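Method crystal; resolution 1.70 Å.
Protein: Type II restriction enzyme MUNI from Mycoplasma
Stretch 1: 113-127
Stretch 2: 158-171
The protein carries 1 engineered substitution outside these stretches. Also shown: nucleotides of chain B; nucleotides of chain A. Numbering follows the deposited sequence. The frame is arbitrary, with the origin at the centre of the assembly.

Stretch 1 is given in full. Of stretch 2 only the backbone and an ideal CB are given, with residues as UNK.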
ATOM      1  N   ALA D 113      15.322  15.073  -6.579  1.00  7.69           N
ATOM      2  CA  ALA D 113      15.942  13.907  -5.948  1.00  7.69           C
ATOM      3  C   ALA D 113      14.944  13.170  -5.039  1.00  7.69           C
ATOM      4  O   ALA D 113      15.174  12.013  -4.703  1.00  8.61           O
ATOM      5  CB  ALA D 113      17.192  14.318  -5.135  1.00  7.69           C
ATOM      6  N   GLY D 114      13.851  13.827  -4.659  1.00  7.69           N
ATOM      7  CA  GLY D 114      12.860  13.194  -3.803  1.00  7.71           C
ATOM      8  C   GLY D 114      11.575  12.774  -4.503  1.00  7.69           C
ATOM      9  O   GLY D 114      10.569  12.474  -3.858  1.00  7.77           O
ATOM     10  N   ARG D 115      11.600  12.714  -5.828  1.00  7.69           N
ATOM     11  CA  ARG D 115      10.389  12.385  -6.570  1.00  7.69           C
ATOM     12  C   ARG D 115      10.004  10.920  -6.534  1.00  7.69           C
ATOM     13  O   ARG D 115       8.903  10.566  -6.971  1.00  7.69           O
ATOM     14  CB  ARG D 115      10.563  12.790  -8.032  1.00  7.69           C
ATOM     15  CG  ARG D 115      11.504  11.871  -8.800  1.00  7.69           C
ATOM     16  CD  ARG D 115      11.729  12.421 -10.208  1.00  8.32           C
ATOM     17  NE  ARG D 115      12.564  11.559 -11.062  1.00  7.69           N
ATOM     18  CZ  ARG D 115      13.893  11.551 -11.053  1.00  8.29           C
ATOM     19  NH1 ARG D 115      14.569  12.354 -10.226  1.00  9.45           N
ATOM     20  NH2 ARG D 115      14.551  10.760 -11.883  1.00 10.75           N
ATOM     21  N   GLY D 116      10.896  10.079  -6.014  1.00  7.69           N
ATOM     22  CA  GLY D 116      10.640   8.639  -5.986  1.00  7.69           C
ATOM     23  C   GLY D 116       9.400   8.189  -5.235  1.00  8.04           C
ATOM     24  O   GLY D 116       9.054   8.798  -4.224  1.00  7.69           O
ATOM     25  N   ASN D 117       8.758   7.110  -5.696  1.00  7.69           N
ATOM     26  CA  ASN D 117       7.538   6.638  -5.035  1.00  7.77           C
ATOM     27  C   ASN D 117       7.456   5.135  -4.819  1.00  7.69           C
ATOM     28  O   ASN D 117       6.409   4.626  -4.429  1.00  7.69           O
ATOM     29  CB  ASN D 117       6.293   7.097  -5.827  1.00  7.69           C
ATOM     30  CG  ASN D 117       6.293   6.590  -7.266  1.00  7.69           C
ATOM     31  OD1 ASN D 117       7.249   5.973  -7.716  1.00  7.69           O
ATOM     32  ND2 ASN D 117       5.215   6.871  -7.996  1.00  7.69           N
ATOM     33  N   ALA D 118       8.548   4.417  -5.035  1.00  7.69           N
ATOM     34  CA  ALA D 118       8.487   2.967  -4.855  1.00  7.69           C
ATOM     35  C   ALA D 118       8.180   2.599  -3.407  1.00  7.69           C
ATOM     36  O   ALA D 118       7.650   1.507  -3.151  1.00  7.69           O
ATOM     37  CB  ALA D 118       9.819   2.309  -5.301  1.00  7.69           C
ATOM     38  N   HIS D 119       8.500   3.487  -2.463  1.00  7.69           N
ATOM     39  CA  HIS D 119       8.224   3.184  -1.045  1.00  7.69           C
ATOM     40  C   HIS D 119       6.747   2.917  -0.802  1.00  7.69           C
ATOM     41  O   HIS D 119       6.363   2.326   0.221  1.00  7.69           O
ATOM     42  CB  HIS D 119       8.676   4.319  -0.109  1.00  8.95           C
ATOM     43  CG  HIS D 119       7.994   5.630  -0.369  1.00  7.69           C
ATOM     44  ND1 HIS D 119       8.117   6.306  -1.562  1.00  7.69           N
ATOM     45  CD2 HIS D 119       7.223   6.409   0.433  1.00  7.88           C
ATOM     46  CE1 HIS D 119       7.448   7.448  -1.485  1.00 10.14           C
ATOM     47  NE2 HIS D 119       6.899   7.534  -0.285  1.00  7.69           N
ATOM     48  N   GLU D 120       5.915   3.378  -1.721  1.00  7.69           N
ATOM     49  CA  GLU D 120       4.474   3.139  -1.597  1.00  7.69           C
ATOM     50  C   GLU D 120       4.139   1.643  -1.564  1.00  7.73           C
ATOM     51  O   GLU D 120       3.090   1.247  -1.055  1.00  7.69           O
ATOM     52  CB  GLU D 120       3.725   3.777  -2.770  1.00  8.17           C
ATOM     53  CG  GLU D 120       3.763   5.311  -2.746  1.00  7.69           C
ATOM     54  CD  GLU D 120       3.238   5.931  -4.057  1.00  8.21           C
ATOM     55  OE1 GLU D 120       2.959   5.175  -5.024  1.00  7.69           O
ATOM     56  OE2 GLU D 120       3.125   7.171  -4.112  1.00  7.69           O
ATOM     57  N   ARG D 121       5.013   0.817  -2.139  1.00  7.69           N
ATOM     58  CA  ARG D 121       4.784  -0.634  -2.175  1.00  7.69           C
ATOM     59  C   ARG D 121       4.589  -1.219  -0.767  1.00  7.69           C
ATOM     60  O   ARG D 121       3.892  -2.223  -0.594  1.00  7.69           O
ATOM     61  CB  ARG D 121       5.978  -1.357  -2.837  1.00  7.69           C
ATOM     62  CG  ARG D 121       6.231  -0.993  -4.338  1.00  7.69           C
ATOM     63  CD  ARG D 121       7.497  -1.686  -4.848  1.00 11.08           C
ATOM     64  NE  ARG D 121       7.491  -2.966  -4.220  1.00 12.32           N
ATOM     65  CZ  ARG D 121       8.462  -3.495  -3.481  1.00  9.51           C
ATOM     66  NH1 ARG D 121       9.632  -2.915  -3.285  1.00  9.54           N
ATOM     67  NH2 ARG D 121       8.154  -4.541  -2.741  1.00  8.75           N
ATOM     68  N   SER D 122       5.224  -0.590   0.222  1.00  7.69           N
ATOM     69  CA  SER D 122       5.138  -1.063   1.595  1.00  7.69           C
ATOM     70  C   SER D 122       3.718  -1.005   2.091  1.00  7.69           C
ATOM     71  O   SER D 122       3.354  -1.740   3.016  1.00  7.69           O
ATOM     72  CB  SER D 122       6.049  -0.246   2.526  1.00  7.69           C
ATOM     73  OG  SER D 122       5.689   1.119   2.553  1.00  7.69           O
ATOM     74  N   CYS D 123       2.895  -0.176   1.456  1.00  7.69           N
ATOM     75  CA  CYS D 123       1.507  -0.042   1.904  1.00  7.69           C
ATOM     76  C   CYS D 123       0.654  -1.282   1.647  1.00  8.19           C
ATOM     77  O   CYS D 123      -0.502  -1.321   2.067  1.00  7.69           O
ATOM     78  CB  CYS D 123       0.839   1.192   1.286  1.00  7.69           C
ATOM     79  SG  CYS D 123       1.561   2.751   1.863  1.00  8.10           S
ATOM     80  N   LYS D 124       1.204  -2.283   0.959  1.00  7.69           N
ATOM     81  CA  LYS D 124       0.448  -3.516   0.752  1.00  7.69           C
ATOM     82  C   LYS D 124       0.079  -4.116   2.115  1.00  7.69           C
ATOM     83  O   LYS D 124      -0.902  -4.859   2.229  1.00  7.69           O
ATOM     84  CB  LYS D 124       1.270  -4.540  -0.016  1.00  7.69           C
ATOM     85  CG  LYS D 124       2.534  -5.022   0.705  1.00  7.69           C
ATOM     86  CD  LYS D 124       3.436  -5.853  -0.221  1.00  7.85           C
ATOM     87  CE  LYS D 124       2.776  -7.156  -0.694  1.00  8.18           C
ATOM     88  NZ  LYS D 124       3.748  -8.076  -1.446  1.00  7.69           N
ATOM     89  N   LEU D 125       0.849  -3.776   3.140  1.00  7.69           N
ATOM     90  CA  LEU D 125       0.600  -4.334   4.469  1.00  7.69           C
ATOM     91  C   LEU D 125      -0.686  -3.791   5.076  1.00  7.69           C
ATOM     92  O   LEU D 125      -1.175  -4.347   6.051  1.00  7.69           O
ATOM     93  CB  LEU D 125       1.782  -4.047   5.395  1.00  8.86           C
ATOM     94  CG  LEU D 125       3.107  -4.645   4.918  1.00 12.07           C
ATOM     95  CD1 LEU D 125       4.223  -4.264   5.877  1.00 14.06           C
ATOM     96  CD2 LEU D 125       2.973  -6.161   4.797  1.00 13.94           C
ATOM     97  N   PHE D 126      -1.218  -2.712   4.508  1.00  7.69           N
ATOM     98  CA  PHE D 126      -2.476  -2.146   5.004  1.00  7.69           C
ATOM     99  C   PHE D 126      -3.713  -2.795   4.359  1.00  7.69           C
ATOM    100  O   PHE D 126      -4.852  -2.488   4.757  1.00  7.69           O
ATOM    101  CB  PHE D 126      -2.542  -0.633   4.749  1.00  7.82           C
ATOM    102  CG  PHE D 126      -1.592   0.180   5.592  1.00  7.69           C
ATOM    103  CD1 PHE D 126      -0.334   0.528   5.125  1.00  7.69           C
ATOM    104  CD2 PHE D 126      -1.991   0.666   6.833  1.00  7.69           C
ATOM    105  CE1 PHE D 126       0.511   1.362   5.882  1.00  7.85           C
ATOM    106  CE2 PHE D 126      -1.157   1.482   7.577  1.00  7.69           C
ATOM    107  CZ  PHE D 126       0.091   1.833   7.096  1.00  7.69           C
ATOM    108  N   THR D 127      -3.515  -3.668   3.361  1.00  7.69           N
ATOM    109  CA  THR D 127      -4.681  -4.314   2.737  1.00  7.69           C
ATOM    110  C   THR D 127      -5.378  -5.175   3.777  1.00  7.77           C
ATOM    111  O   THR D 127      -4.728  -5.783   4.634  1.00  7.69           O
ATOM    112  CB  THR D 127      -4.297  -5.222   1.542  1.00  8.30           C
ATOM    113  OG1 THR D 127      -3.363  -6.232   1.949  1.00  7.69           O
ATOM    114  CG2 THR D 127      -3.695  -4.359   0.423  1.00  7.69           C
ATOM    115  N   UNK D 158      14.812  12.048   5.708  1.00  8.02           N
ATOM    116  CA  UNK D 158      15.017  13.451   6.072  1.00  7.69           C
ATOM    117  C   UNK D 158      14.393  14.387   5.039  1.00  8.50           C
ATOM    118  O   UNK D 158      14.562  15.594   5.101  1.00  9.13           O
ATOM    119  CB  UNK D 158      16.511  13.750   6.215  1.00  7.69           C
ATOM    120  N   UNK D 159      13.670  13.816   4.088  1.00  7.69           N
ATOM    121  CA  UNK D 159      13.021  14.592   3.017  1.00  7.99           C
ATOM    122  C   UNK D 159      11.756  15.206   3.637  1.00  8.06           C
ATOM    123  O   UNK D 159      10.905  14.495   4.157  1.00  7.69           O
ATOM    124  CB  UNK D 159      12.691  13.725   1.801  1.00  7.99           C
ATOM    125  N   UNK D 160      11.619  16.538   3.587  1.00  7.69           N
ATOM    126  CA  UNK D 160      10.473  17.242   4.158  1.00  9.89           C
ATOM    127  C   UNK D 160       9.090  16.849   3.655  1.00  9.04           C
ATOM    128  O   UNK D 160       8.107  16.892   4.409  1.00  9.47           O
ATOM    129  CB  UNK D 160      10.656  18.741   3.910  1.00  9.89           C
ATOM    130  N   UNK D 161       9.006  16.457   2.386  1.00  9.42           N
ATOM    131  CA  UNK D 161       7.721  16.036   1.838  1.00  7.92           C
ATOM    132  C   UNK D 161       7.443  14.561   2.200  1.00  8.33           C
ATOM    133  O   UNK D 161       6.351  14.219   2.680  1.00  8.83           O
ATOM    134  CB  UNK D 161       7.702  16.231   0.321  1.00  7.92           C
ATOM    135  N   UNK D 162       8.426  13.685   1.990  1.00  7.76           N
ATOM    136  CA  UNK D 162       8.242  12.267   2.308  1.00  7.69           C
ATOM    137  C   UNK D 162       7.969  12.007   3.782  1.00  8.14           C
ATOM    138  O   UNK D 162       7.154  11.149   4.104  1.00  7.94           O
ATOM    139  CB  UNK D 162       9.481  11.478   1.880  1.00  7.69           C
ATOM    140  N   UNK D 163       8.645  12.718   4.685  1.00  7.69           N
ATOM    141  CA  UNK D 163       8.403  12.470   6.107  1.00  7.69           C
ATOM    142  C   UNK D 163       6.972  12.853   6.468  1.00  7.69           C
ATOM    143  O   UNK D 163       6.294  12.147   7.200  1.00  7.69           O
ATOM    144  CB  UNK D 163       9.398  13.248   6.971  1.00  7.69           C
ATOM    145  N   UNK D 164       6.504  13.965   5.914  1.00  7.76           N
ATOM    146  CA  UNK D 164       5.141  14.405   6.169  1.00  8.98           C
ATOM    147  C   UNK D 164       4.115  13.480   5.499  1.00  9.36           C
ATOM    148  O   UNK D 164       3.044  13.211   6.058  1.00  7.97           O
ATOM    149  CB  UNK D 164       4.956  15.842   5.678  1.00  8.98           C
ATOM    150  N   UNK D 165       4.449  12.997   4.310  1.00  7.69           N
ATOM    151  CA  UNK D 165       3.574  12.076   3.577  1.00  7.69           C
ATOM    152  C   UNK D 165       3.351  10.785   4.379  1.00  7.79           C
ATOM    153  O   UNK D 165       2.209  10.359   4.621  1.00  7.69           O
ATOM    154  CB  UNK D 165       4.172  11.751   2.207  1.00  7.69           C
ATOM    155  N   UNK D 166       4.446  10.165   4.801  1.00  7.69           N
ATOM    156  CA  UNK D 166       4.341   8.909   5.541  1.00  7.69           C
ATOM    157  C   UNK D 166       3.642   9.147   6.885  1.00  8.27           C
ATOM    158  O   UNK D 166       2.836   8.321   7.319  1.00  7.95           O
ATOM    159  CB  UNK D 166       5.726   8.295   5.758  1.00  7.69           C
ATOM    160  N   UNK D 167       3.936  10.275   7.532  1.00  8.31           N
ATOM    161  CA  UNK D 167       3.293  10.590   8.819  1.00  7.69           C
ATOM    162  C   UNK D 167       1.788  10.618   8.595  1.00  7.78           C
ATOM    163  O   UNK D 167       1.007  10.067   9.388  1.00  7.69           O
ATOM    164  CB  UNK D 167       3.787  11.922   9.387  1.00  7.69           C
ATOM    165  N   UNK D 168       1.387  11.248   7.491  1.00  7.69           N
ATOM    166  CA  UNK D 168      -0.021  11.372   7.138  1.00  8.09           C
ATOM    167  C   UNK D 168      -0.630  10.005   6.876  1.00  7.72           C
ATOM    168  O   UNK D 168      -1.709   9.688   7.373  1.00  7.90           O
ATOM    169  CB  UNK D 168      -0.192  12.272   5.913  1.00  8.09           C
ATOM    170  N   UNK D 169       0.058   9.179   6.088  1.00  7.69           N
ATOM    171  CA  UNK D 169      -0.474   7.857   5.781  1.00  7.69           C
ATOM    172  C   UNK D 169      -0.815   7.050   7.028  1.00  7.69           C
ATOM    173  O   UNK D 169      -1.880   6.447   7.114  1.00  7.69           O
ATOM    174  CB  UNK D 169       0.532   7.080   4.929  1.00  7.69           C
ATOM    175  N   UNK D 170       0.121   7.004   7.978  1.00  7.69           N
ATOM    176  CA  UNK D 170      -0.047   6.186   9.174  1.00  7.79           C
ATOM    177  C   UNK D 170      -1.081   6.682  10.189  1.00  7.69           C
ATOM    178  O   UNK D 170      -1.521   5.909  11.028  1.00  7.88           O
ATOM    179  CB  UNK D 170       1.307   6.069   9.877  1.00  7.79           C
ATOM    180  N   UNK D 171      -1.445   7.958  10.113  1.00  8.36           N
ATOM    181  CA  UNK D 171      -2.512   8.495  10.944  1.00 10.36           C
ATOM    182  C   UNK D 171      -2.333   8.145  12.428  1.00 10.20           C
ATOM    183  O   UNK D 171      -1.309   8.486  13.005  1.00  9.03           O
ATOM    184  CB  UNK D 171      -3.862   7.975  10.447  1.00 10.36           C
TER
ATOM    185  P    DC B   3       0.991  10.969  -7.040  1.00  8.59           P
ATOM    186  OP1  DC B   3      -0.424  10.665  -6.795  1.00  7.69           O
ATOM    187  OP2  DC B   3       2.006  10.582  -6.036  1.00  7.69           O
ATOM    188  O5'  DC B   3       1.369  10.311  -8.431  1.00  7.69           O
ATOM    189  C5'  DC B   3       0.597  10.611  -9.582  1.00  7.81           C
ATOM    190  C4'  DC B   3       1.037   9.757 -10.745  1.00  8.64           C
ATOM    191  O4'  DC B   3       2.361  10.120 -11.200  1.00  7.69           O
ATOM    192  C3'  DC B   3       1.066   8.247 -10.492  1.00  7.69           C
ATOM    193  O3'  DC B   3       0.583   7.663 -11.702  1.00  8.69           O
ATOM    194  C2'  DC B   3       2.546   7.968 -10.279  1.00  7.69           C
ATOM    195  C1'  DC B   3       3.193   8.970 -11.238  1.00  7.69           C
ATOM    196  N1   DC B   3       4.544   9.386 -10.841  1.00  7.69           N
ATOM    197  C2   DC B   3       5.587   9.236 -11.759  1.00  7.69           C
ATOM    198  O2   DC B   3       5.330   8.783 -12.889  1.00  9.04           O
ATOM    199  N3   DC B   3       6.845   9.577 -11.400  1.00  7.69           N
ATOM    200  C4   DC B   3       7.089  10.041 -10.167  1.00  7.81           C
ATOM    201  N4   DC B   3       8.366  10.306  -9.824  1.00  7.96           N
ATOM    202  C5   DC B   3       6.042  10.239  -9.221  1.00  7.69           C
ATOM    203  C6   DC B   3       4.790   9.898  -9.596  1.00  7.69           C
ATOM    204  P    DA A   5      17.178  -1.318  -2.190  1.00 15.01           P
ATOM    205  OP1  DA A   5      18.627  -1.300  -2.497  1.00 13.59           O
ATOM    206  OP2  DA A   5      16.723  -1.159  -0.801  1.00 11.96           O
ATOM    207  O5'  DA A   5      16.359  -0.217  -3.019  1.00 13.11           O
ATOM    208  C5'  DA A   5      16.914   0.423  -4.137  1.00 13.28           C
ATOM    209  C4'  DA A   5      15.867   1.233  -4.870  1.00 10.81           C
ATOM    210  O4'  DA A   5      14.871   0.359  -5.442  1.00  9.00           O
ATOM    211  C3'  DA A   5      15.097   2.350  -4.146  1.00  9.26           C
ATOM    212  O3'  DA A   5      15.196   3.543  -4.927  1.00  9.19           O
ATOM    213  C2'  DA A   5      13.641   1.905  -4.267  1.00  8.01           C
ATOM    214  C1'  DA A   5      13.693   1.114  -5.567  1.00  7.99           C
ATOM    215  N9   DA A   5      12.591   0.194  -5.841  1.00  7.92           N
ATOM    216  C8   DA A   5      11.850  -0.534  -4.941  1.00  7.78           C
ATOM    217  N7   DA A   5      10.928  -1.275  -5.499  1.00  7.69           N
ATOM    218  C5   DA A   5      11.059  -1.020  -6.851  1.00  7.69           C
ATOM    219  C6   DA A   5      10.357  -1.500  -7.985  1.00  7.69           C
ATOM    220  N6   DA A   5       9.347  -2.375  -7.921  1.00  7.69           N
ATOM    221  N1   DA A   5      10.730  -1.035  -9.200  1.00  7.69           N
ATOM    222  C2   DA A   5      11.733  -0.153  -9.258  1.00  7.80           C
ATOM    223  N3   DA A   5      12.465   0.368  -8.268  1.00  7.69           N
ATOM    224  C4   DA A   5      12.077  -0.115  -7.080  1.00  8.13           C
ATOM    225  P    DG A   8      17.143   8.377 -16.951  1.00 14.96           P
ATOM    226  OP1  DG A   8      18.005   7.881 -18.056  1.00 14.72           O
ATOM    227  OP2  DG A   8      17.447   9.678 -16.309  1.00 13.99           O
ATOM    228  O5'  DG A   8      15.657   8.382 -17.494  1.00 12.08           O
ATOM    229  C5'  DG A   8      15.139   7.198 -18.103  1.00 12.77           C
ATOM    230  C4'  DG A   8      13.682   7.363 -18.457  1.00 11.38           C
ATOM    231  O4'  DG A   8      12.856   7.342 -17.274  1.00 10.75           O
ATOM    232  C3'  DG A   8      13.302   8.632 -19.225  1.00 12.13           C
ATOM    233  O3'  DG A   8      12.342   8.236 -20.195  1.00 14.46           O
ATOM    234  C2'  DG A   8      12.684   9.516 -18.156  1.00 10.58           C
ATOM    235  C1'  DG A   8      12.034   8.494 -17.232  1.00  9.96           C
ATOM    236  N9   DG A   8      11.944   8.913 -15.837  1.00  9.31           N
ATOM    237  C8   DG A   8      12.960   9.396 -15.042  1.00 10.08           C
ATOM    238  N7   DG A   8      12.556   9.719 -13.850  1.00 10.74           N
ATOM    239  C5   DG A   8      11.198   9.413 -13.851  1.00  9.26           C
ATOM    240  C6   DG A   8      10.240   9.542 -12.829  1.00  8.72           C
ATOM    241  O6   DG A   8      10.414   9.914 -11.671  1.00  8.85           O
ATOM    242  N1   DG A   8       8.970   9.164 -13.260  1.00  8.25           N
ATOM    243  C2   DG A   8       8.681   8.699 -14.518  1.00  8.84           C
ATOM    244  N2   DG A   8       7.388   8.413 -14.765  1.00  7.85           N
ATOM    245  N3   DG A   8       9.584   8.536 -15.470  1.00 10.13           N
ATOM    246  C4   DG A   8      10.811   8.916 -15.068  1.00  8.70           C

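Position 158 lies out of reach of stretch 1, so nothing visible there selects a side chain; it is Arg158, whose guanidinium is bonded elsewhere in the structure. Position 159 stands just before a helix, the N-cap place, where Asp, Asn, Ser or Thr can accept from free backbone N-H groups. Its CA-to-CB bond points toward Gly114, and a short side chain suffices. The residue is Asp159: OD1 accepts from the backbone N of position 161 (2.8 Å) and of position 162 (2.9 Å), while OD2 lies 3.5 Å from Gly114 CA, closer than a CB on that glycine would allow. Water 1 donates to both Asp159 OD2 and Gly114 O, each at 2.9 Å.

Position 160 is out of reach of stretch 1, so many residues would do; proline is compatible with phi -57° and a helix start, and Pro160 is found. Position 161 points toward stretch 1 but across open space, so many residues would do; Lys161 makes no contact there.

Position 162 asks for a specific kind of side chain. Its ideal CB lies 5.2 Å from His119 NE2, 5.9 Å from Gly114 O and 6.7 Å from Gly116 O. Acceptors that far from CB call for a long donor, Arg or Lys. Arg162 fits: NH2 donates to Gly114 O at 2.9 Å, NE adds a weak bond to the same oxygen at 3.2 Å, and Arg162 CD packs 3.5 Å from His119 CE1. Two donors of one guanidinium thus converge on Gly114 O.

Positions 163 and 164 are out of reach of stretch 1 and free as far as it is concerned. Val163 makes no contact with it, and Arg164 NH1 reaches back to Pro160 O (2.9 Å).

Position 165 points toward the imidazole of His119, whose NE2 could meet an acceptor: Glu or Gln. Glu165 OE1 accepts from His119 NE2 at 2.8 Å and forms a salt bridge with Arg162 NH1, also 2.8 Å, so it links ring and guanidinium. Glu165 OE2 also lies 4.4 Å from Glu120 OE2, a like charge, and water 2 donates to both.

Position 166 starts sideways, so a flexible apolar chain could bend in. Ile166 does, with CD1 4.1 Å from His119 CD2. At 167 and 168, out of reach, stretch 1 sets no demand and many helix-compatible residues would suit; Thr167 OG1 donates to Val163 O (2.7 Å), and Phe168 makes no contact with stretch 1.

Position 169 looks toward Cys123 SG, 5.4 Å from its CB, with Glu120 and His119 beyond: room for a broad apolar or aromatic group. Trp169 covers them. Cys123 SG sits over its face, 3.5 Å from CZ3, and CH2 lies 3.6 Å from Glu120 CG; the His119 ring is near parallel but slid apart.

Position 170 sets its CB 5.2 Å from Phe126 CZ, inviting a large apolar or aromatic chain. Tyr170 offers its face to the edge of Phe126, with Tyr170 CE2 3.5 Å from Phe126 CZ. Its OH meets water 3 (2.8 Å), which donates to Ser122 OG.

Position 171, at positive phi, would suit Gly or Asn; Asp171 occupies it, without touching stretch 1.

Stretch 2 (158-171) RDPKRVREITFWYD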
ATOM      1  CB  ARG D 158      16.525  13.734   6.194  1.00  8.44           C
ATOM      2  CG  ARG D 158      17.214  12.941   7.341  1.00  8.36           C
ATOM      3  CD  ARG D 158      18.665  13.389   7.579  1.00  7.69           C
ATOM      4  NE  ARG D 158      18.729  14.795   7.962  1.00 10.32           N
ATOM      5  CZ  ARG D 158      19.140  15.770   7.151  1.00  9.32           C
ATOM      6  NH1 ARG D 158      19.536  15.488   5.908  1.00  8.48           N
ATOM      7  NH2 ARG D 158      19.130  17.035   7.572  1.00  9.31           N
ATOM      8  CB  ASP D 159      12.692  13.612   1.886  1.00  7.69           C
ATOM      9  CG  ASP D 159      11.923  14.245   0.735  1.00  7.69           C
ATOM     10  OD1 ASP D 159      10.904  14.926   0.999  1.00  7.69           O
ATOM     11  OD2 ASP D 159      12.346  14.027  -0.434  1.00  7.69           O
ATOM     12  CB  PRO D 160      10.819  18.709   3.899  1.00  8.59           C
ATOM     13  CG  PRO D 160      11.540  18.642   2.627  1.00 10.11           C
ATOM     14  CD  PRO D 160      12.481  17.471   2.843  1.00  7.69           C
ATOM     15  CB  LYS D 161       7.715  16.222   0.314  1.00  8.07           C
ATOM     16  CG  LYS D 161       6.443  15.714  -0.338  1.00  9.38           C
ATOM     17  CD  LYS D 161       6.571  15.618  -1.872  1.00 11.54           C
ATOM     18  CE  LYS D 161       6.771  16.979  -2.485  1.00 14.60           C
ATOM     19  NZ  LYS D 161       6.523  16.912  -3.953  1.00 11.81           N
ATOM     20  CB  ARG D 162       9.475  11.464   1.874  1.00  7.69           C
ATOM     21  CG  ARG D 162       9.698  11.479   0.359  1.00  7.69           C
ATOM     22  CD  ARG D 162       8.907  10.382  -0.389  1.00  7.69           C
ATOM     23  NE  ARG D 162       8.780  10.788  -1.775  1.00  7.69           N
ATOM     24  CZ  ARG D 162       7.714  11.402  -2.271  1.00  7.69           C
ATOM     25  NH1 ARG D 162       6.656  11.634  -1.496  1.00  7.69           N
ATOM     26  NH2 ARG D 162       7.764  11.925  -3.488  1.00  7.69           N
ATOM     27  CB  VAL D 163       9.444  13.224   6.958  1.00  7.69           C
ATOM     28  CG1 VAL D 163       9.070  13.212   8.436  1.00  8.09           C
ATOM     29  CG2 VAL D 163      10.811  12.533   6.759  1.00  7.69           C
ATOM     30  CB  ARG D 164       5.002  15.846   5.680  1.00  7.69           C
ATOM     31  CG  ARG D 164       5.807  16.830   6.562  1.00 10.05           C
ATOM     32  CD  ARG D 164       5.493  18.296   6.203  1.00 10.92           C
ATOM     33  NE  ARG D 164       6.082  19.236   7.170  1.00 12.95           N
ATOM     34  CZ  ARG D 164       7.369  19.589   7.203  1.00 13.89           C
ATOM     35  NH1 ARG D 164       8.231  19.094   6.318  1.00 13.47           N
ATOM     36  NH2 ARG D 164       7.805  20.439   8.144  1.00 14.00           N
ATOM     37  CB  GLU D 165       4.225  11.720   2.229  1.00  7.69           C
ATOM     38  CG  GLU D 165       3.603  10.511   1.509  1.00  7.69           C
ATOM     39  CD  GLU D 165       4.476  10.058   0.342  1.00  7.69           C
ATOM     40  OE1 GLU D 165       5.707   9.896   0.543  1.00  7.69           O
ATOM     41  OE2 GLU D 165       3.926   9.864  -0.761  1.00  7.69           O
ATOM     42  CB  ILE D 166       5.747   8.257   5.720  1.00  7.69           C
ATOM     43  CG1 ILE D 166       6.263   7.760   4.355  1.00  7.79           C
ATOM     44  CG2 ILE D 166       5.670   7.065   6.676  1.00  7.76           C
ATOM     45  CD1 ILE D 166       7.792   7.719   4.251  1.00  8.44           C
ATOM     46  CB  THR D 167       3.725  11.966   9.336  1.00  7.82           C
ATOM     47  OG1 THR D 167       5.121  11.940   9.656  1.00  8.57           O
ATOM     48  CG2 THR D 167       2.920  12.338  10.585  1.00  7.95           C
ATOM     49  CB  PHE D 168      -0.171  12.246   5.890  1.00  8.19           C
ATOM     50  CG  PHE D 168      -1.597  12.534   5.518  1.00  9.79           C
ATOM     51  CD1 PHE D 168      -2.227  13.682   5.990  1.00 12.46           C
ATOM     52  CD2 PHE D 168      -2.293  11.678   4.668  1.00 11.46           C
ATOM     53  CE1 PHE D 168      -3.537  13.987   5.616  1.00 12.90           C
ATOM     54  CE2 PHE D 168      -3.613  11.972   4.288  1.00 12.00           C
ATOM     55  CZ  PHE D 168      -4.233  13.127   4.762  1.00 12.38           C
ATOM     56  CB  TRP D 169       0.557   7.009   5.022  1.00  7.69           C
ATOM     57  CG  TRP D 169       0.867   7.357   3.603  1.00  7.69           C
ATOM     58  CD1 TRP D 169       0.249   8.280   2.790  1.00  7.69           C
ATOM     59  CD2 TRP D 169       1.914   6.767   2.826  1.00  7.69           C
ATOM     60  NE1 TRP D 169       0.865   8.299   1.548  1.00  7.69           N
ATOM     61  CE2 TRP D 169       1.887   7.382   1.546  1.00  7.69           C
ATOM     62  CE3 TRP D 169       2.879   5.775   3.091  1.00  7.69           C
ATOM     63  CZ2 TRP D 169       2.791   7.038   0.535  1.00  7.71           C
ATOM     64  CZ3 TRP D 169       3.786   5.428   2.082  1.00  7.69           C
ATOM     65  CH2 TRP D 169       3.728   6.068   0.817  1.00  9.03           C
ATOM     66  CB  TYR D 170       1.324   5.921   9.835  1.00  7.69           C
ATOM     67  CG  TYR D 170       2.137   4.816   9.127  1.00  7.69           C
ATOM     68  CD1 TYR D 170       2.714   5.039   7.877  1.00  7.69           C
ATOM     69  CD2 TYR D 170       2.241   3.536   9.687  1.00  7.69           C
ATOM     70  CE1 TYR D 170       3.372   3.997   7.192  1.00  7.87           C
ATOM     71  CE2 TYR D 170       2.893   2.500   9.029  1.00  8.05           C
ATOM     72  CZ  TYR D 170       3.455   2.739   7.779  1.00  7.69           C
ATOM     73  OH  TYR D 170       4.102   1.708   7.134  1.00  7.69           O
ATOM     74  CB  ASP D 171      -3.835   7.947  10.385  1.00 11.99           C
ATOM     75  CG  ASP D 171      -5.031   8.769  10.785  1.00 14.70           C
ATOM     76  OD1 ASP D 171      -5.041   9.993  10.541  1.00 16.68           O
ATOM     77  OD2 ASP D 171      -5.975   8.180  11.328  1.00 16.76           O
TER
HETATM   78  O   HOH W   1      10.117  14.747  -2.091  1.00  7.69           O
HETATM   79  O   HOH W   2       4.970   8.931  -3.132  1.00  7.69           O
HETATM   80  O   HOH W   3       4.118   2.358   4.377  1.00  7.69           O
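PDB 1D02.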